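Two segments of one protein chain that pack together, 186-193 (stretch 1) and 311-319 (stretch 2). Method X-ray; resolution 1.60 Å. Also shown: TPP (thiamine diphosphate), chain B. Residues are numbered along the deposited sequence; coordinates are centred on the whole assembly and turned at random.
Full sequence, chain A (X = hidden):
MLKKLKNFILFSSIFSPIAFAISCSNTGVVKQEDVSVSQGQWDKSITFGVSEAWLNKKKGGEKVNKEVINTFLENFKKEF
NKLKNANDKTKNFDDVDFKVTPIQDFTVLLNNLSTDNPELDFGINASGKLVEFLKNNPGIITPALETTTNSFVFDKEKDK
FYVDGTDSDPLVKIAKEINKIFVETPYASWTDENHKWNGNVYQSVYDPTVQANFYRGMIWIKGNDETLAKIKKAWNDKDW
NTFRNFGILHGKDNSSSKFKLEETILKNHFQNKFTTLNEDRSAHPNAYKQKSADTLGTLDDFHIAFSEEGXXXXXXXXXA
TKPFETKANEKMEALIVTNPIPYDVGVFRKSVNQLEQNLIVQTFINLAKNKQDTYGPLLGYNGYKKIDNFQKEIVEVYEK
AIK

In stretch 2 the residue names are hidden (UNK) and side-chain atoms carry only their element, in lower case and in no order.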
# COMPACT_ATOMS: atom_id res chain seq x y z
N PRO A 186 -19.42 3.67 -14.86
CA PRO A 186 -19.16 2.31 -14.38
C PRO A 186 -17.77 1.78 -14.77
O PRO A 186 -17.40 1.79 -15.93
CB PRO A 186 -20.23 1.45 -15.05
CG PRO A 186 -21.17 2.35 -15.73
CD PRO A 186 -20.62 3.73 -15.74
N TYR A 187 -17.00 1.30 -13.79
CA TYR A 187 -15.69 0.71 -14.05
C TYR A 187 -15.66 -0.31 -15.17
O TYR A 187 -14.72 -0.34 -15.98
CB TYR A 187 -15.23 0.10 -12.72
CG TYR A 187 -13.99 -0.76 -12.75
CD1 TYR A 187 -14.11 -2.15 -12.78
CD2 TYR A 187 -12.72 -0.19 -12.74
CE1 TYR A 187 -12.98 -2.97 -12.81
CE2 TYR A 187 -11.59 -1.01 -12.76
CZ TYR A 187 -11.74 -2.37 -12.80
OH TYR A 187 -10.64 -3.23 -12.81
N ALA A 188 -16.67 -1.17 -15.28
CA ALA A 188 -16.75 -2.20 -16.31
C ALA A 188 -16.74 -1.63 -17.72
O ALA A 188 -16.44 -2.36 -18.68
CB ALA A 188 -18.00 -3.04 -16.13
N SER A 189 -17.05 -0.36 -17.87
CA SER A 189 -17.09 0.22 -19.22
C SER A 189 -15.96 1.19 -19.46
O SER A 189 -15.83 1.77 -20.53
CB SER A 189 -18.47 0.84 -19.47
OG SER A 189 -19.41 -0.23 -19.69
N TRP A 190 -15.08 1.35 -18.46
CA TRP A 190 -13.87 2.14 -18.67
C TRP A 190 -13.05 1.55 -19.83
O TRP A 190 -13.10 0.34 -19.99
CB TRP A 190 -12.96 2.12 -17.45
CG TRP A 190 -13.46 2.84 -16.25
CD1 TRP A 190 -14.68 3.41 -16.04
CD2 TRP A 190 -12.70 3.07 -15.05
NE1 TRP A 190 -14.71 3.97 -14.79
CE2 TRP A 190 -13.51 3.78 -14.16
CE3 TRP A 190 -11.39 2.74 -14.65
CZ2 TRP A 190 -13.09 4.17 -12.89
CZ3 TRP A 190 -10.98 3.13 -13.39
CH2 TRP A 190 -11.82 3.84 -12.52
N THR A 191 -12.36 2.43 -20.55
CA THR A 191 -11.50 1.91 -21.60
C THR A 191 -10.06 2.35 -21.31
O THR A 191 -9.81 3.28 -20.57
CB THR A 191 -11.91 2.36 -23.02
OG1 THR A 191 -11.61 3.74 -23.19
CG2 THR A 191 -13.42 2.21 -23.23
N ASP A 192 -9.15 1.60 -21.93
CA ASP A 192 -7.75 1.95 -21.77
C ASP A 192 -7.53 3.39 -22.18
O ASP A 192 -6.77 4.13 -21.56
CB ASP A 192 -6.87 1.04 -22.62
CG ASP A 192 -6.86 -0.39 -22.13
OD1 ASP A 192 -7.48 -0.62 -21.08
OD2 ASP A 192 -6.25 -1.24 -22.81
N GLU A 193 -8.22 3.79 -23.24
CA GLU A 193 -8.06 5.11 -23.83
C GLU A 193 -8.67 6.25 -23.02
O GLU A 193 -8.10 7.34 -22.95
CB GLU A 193 -8.61 5.13 -25.26
CG GLU A 193 -7.72 4.43 -26.27
CD GLU A 193 -7.16 5.38 -27.31
OE1 GLU A 193 -7.86 6.34 -27.68
OE2 GLU A 193 -6.01 5.17 -27.75
N UNK A 311 -7.97 0.55 -5.18
CA UNK A 311 -7.29 -0.59 -5.76
C UNK A 311 -7.69 -0.81 -7.21
O UNK A 311 -6.93 -1.35 -8.01
c UNK A 311 -7.58 -1.83 -4.91
o UNK A 311 -8.94 -2.08 -4.73
N UNK A 312 -8.89 -0.36 -7.60
CA UNK A 312 -9.32 -0.49 -9.00
C UNK A 312 -8.41 0.28 -9.94
O UNK A 312 -8.29 0.01 -11.13
c UNK A 312 -11.95 2.68 -6.76
c UNK A 312 -10.76 2.47 -9.22
c UNK A 312 -11.61 3.83 -7.44
c UNK A 312 -11.02 3.71 -8.69
c UNK A 312 -11.09 1.30 -8.53
c UNK A 312 -10.78 -0.05 -9.13
c UNK A 312 -11.71 1.43 -7.28
N UNK A 313 -7.73 1.30 -9.43
CA UNK A 313 -6.88 2.17 -10.23
C UNK A 313 -5.67 1.43 -10.79
O UNK A 313 -5.18 1.89 -11.84
c UNK A 313 -6.41 3.38 -9.44
N UNK A 314 -5.21 0.36 -10.19
CA UNK A 314 -4.13 -0.43 -10.75
C UNK A 314 -4.56 -1.82 -11.15
O UNK A 314 -3.73 -2.74 -11.27
c UNK A 314 -3.96 0.43 -4.60
n UNK A 314 -3.48 -2.51 -6.72
c UNK A 314 -3.21 -1.07 -8.41
c UNK A 314 -3.87 -0.91 -4.85
c UNK A 314 -3.55 1.03 -6.90
c UNK A 314 -2.98 -0.49 -9.76
c UNK A 314 -3.81 1.38 -5.59
c UNK A 314 -3.23 -2.39 -8.07
c UNK A 314 -3.46 -0.33 -7.20
c UNK A 314 -3.62 -1.27 -6.17
N UNK A 315 -5.86 -2.00 -11.36
CA UNK A 315 -6.47 -3.28 -11.67
C UNK A 315 -7.12 -3.13 -13.04
O UNK A 315 -8.10 -2.40 -13.18
o UNK A 315 -6.90 -3.83 -9.33
c UNK A 315 -8.08 -5.09 -10.97
c UNK A 315 -7.51 -3.73 -10.64
N UNK A 316 -6.57 -3.78 -14.06
CA UNK A 316 -7.10 -3.60 -15.40
C UNK A 316 -8.45 -4.25 -15.50
O UNK A 316 -8.67 -5.39 -15.08
c UNK A 316 -6.10 -4.25 -16.36
c UNK A 316 -6.37 -3.90 -17.78
n UNK A 316 -6.84 -2.98 -19.72
c UNK A 316 -6.57 -4.25 -19.94
n UNK A 316 -6.28 -4.84 -18.80
c UNK A 316 -6.72 -2.74 -18.37
N UNK A 317 -9.45 -3.55 -16.06
CA UNK A 317 -10.78 -4.15 -15.99
C UNK A 317 -10.93 -5.29 -16.98
O UNK A 317 -11.89 -6.06 -16.87
c UNK A 317 -11.87 -2.43 -17.53
o UNK A 317 -11.08 -2.72 -18.42
n UNK A 317 -12.82 -1.52 -17.70
c UNK A 317 -11.83 -3.07 -16.17
N UNK A 318 -10.00 -5.42 -17.93
CA UNK A 318 -10.04 -6.51 -18.88
C UNK A 318 -9.39 -7.78 -18.33
O UNK A 318 -9.40 -8.79 -19.03
n UNK A 318 -13.17 -3.41 -20.51
c UNK A 318 -11.24 -4.84 -21.19
c UNK A 318 -9.76 -4.91 -20.93
c UNK A 318 -9.32 -6.14 -20.19
c UNK A 318 -11.78 -3.42 -21.04
N UNK A 319 -8.84 -7.74 -17.12
CA UNK A 319 -8.20 -8.94 -16.57
C UNK A 319 -9.11 -10.15 -16.60
O UNK A 319 -10.31 -10.12 -16.35
o UNK A 319 -7.75 -9.93 -14.44
c UNK A 319 -7.74 -8.69 -15.13
N1' TPP B . 0.02 1.35 -7.34
C2' TPP B . 0.55 0.45 -8.21
CM2 TPP B . 0.94 0.92 -9.61
N3' TPP B . 0.73 -0.83 -7.84
C4' TPP B . 0.48 -1.20 -6.55
N4' TPP B . 0.75 -2.45 -6.18
C5' TPP B . -0.12 -0.30 -5.66
C6' TPP B . -0.34 1.00 -6.11
C7' TPP B . -0.53 -0.63 -4.21
N3 TPP B . 0.50 -0.42 -3.19
C2 TPP B . 1.82 -0.56 -3.38
S1 TPP B . 2.67 -0.20 -1.90
C5 TPP B . 1.18 0.10 -1.04
C4 TPP B . 0.13 -0.19 -1.89
CM4 TPP B . -1.33 0.17 -1.54
C6 TPP B . 1.09 0.43 0.46
C7 TPP B . 1.33 -0.83 1.30
O7 TPP B . 0.26 -1.77 1.04
PA TPP B . 0.36 -3.34 1.27
O1A TPP B . -0.79 -3.98 0.60
O2A TPP B . 1.71 -3.85 0.84
O3A TPP B . 0.36 -3.59 2.83
PB TPP B . -0.92 -3.77 3.77
O1B TPP B . -1.74 -2.51 3.76
O2B TPP B . -0.30 -4.06 5.19
O3B TPP B . -1.73 -5.07 3.35
O HOH W 1 -14.64 -1.12 -21.46
O HOH W 2 -9.60 -0.49 -19.51

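Position 311 carries one side-chain carbon followed by one oxygen, with no branch and no ring. That oxygen is hydrogen-bonded elsewhere in the structure, and no side-chain atom comes near stretch 1. A two-atom hydroxymethyl group identifies S311.

Position 312 has one carbon leading to a ring of six carbons, with no heteroatom on it. Its CB lies 3.8 Å from CE2 of Y187, and one ring carbon comes within 3.7 Å of CH2 of W190. A bare six-carbon ring means F312, and the ring carbon is CD1. The ring centroid is 5.9 Å from that of the W190 six-membered ring, with planes at 82°; the pair is oblique, and its contact is apolar.

At position 313 a single carbon is the whole side chain, and it points away from stretch 1. This is A313.

Position 314 shows one carbon, then fused five- and six-membered rings holding eight carbons and one nitrogen, with no contact to stretch 1. This is the indole of W314. Its ring instead lies face-on to thiamine diphosphate, with CE3 of W314 3.3 Å from C6' of TPP.

Position 315 branches at CB into one oxygen and one carbon, and the branch carbon is 3.7 Å from OH of Y187. The branching defines T315, and that carbon is CG2. OG1 of T315 donates to O of S311 at 2.8 Å, tying the side chain back to the 3-10 segment. The hydrogen bond to stretch 1 is made through the backbone: OH of Y187 donates to O of T315 at 2.7 Å, and this acceptor sits near the plane of the tyrosine ring.

Position 316 has one carbon and a five-membered ring of three carbons and two nitrogens, and one ring nitrogen is 2.8 Å from OD1 of D192. The ring is an imidazole, so the residue is H316. CA-to-CB points away from stretch 1, yet the ring end comes nearer, and the nitrogen, NE2, donates to OD1 of D192 with an angle of 156°.

Position 317 has two carbons, the second carrying one oxygen and one nitrogen. The nitrogen lies near two carbonyl oxygens with good donor geometry, as an amide would: N317. ND2 of N317 donates to O of Y187 at 2.8 Å (158°) and to O of W190 at 3.0 Å (164°). Its CB lies over the Y187 ring, 3.9 Å from the centroid and 29° off the normal, a CH-pi contact.

Position 318 is four carbons in a row ending in nitrogen, which is 3.8 Å from O of W190. This is K318. Water 1 bridges these atoms, donating to O of W190 (2.6 Å) and accepting from NZ of K318 (2.9 Å).

Position 319 repeats the one-carbon, one-oxygen pattern of 311, out of contact, and is S319. Its N donates to O of H316 at 3.1 Å, closing a type I turn.

The contact, burying 435 Å², centres on N317, whose amide joins two carbonyls of stretch 1. Y187 and F312 supply apolar packing, while water 2 donates to both OD1 of D192 (2.6 Å) and OD1 of N317 (2.9 Å).

Stretch 2, residues 311-319: SFAWTHNKS
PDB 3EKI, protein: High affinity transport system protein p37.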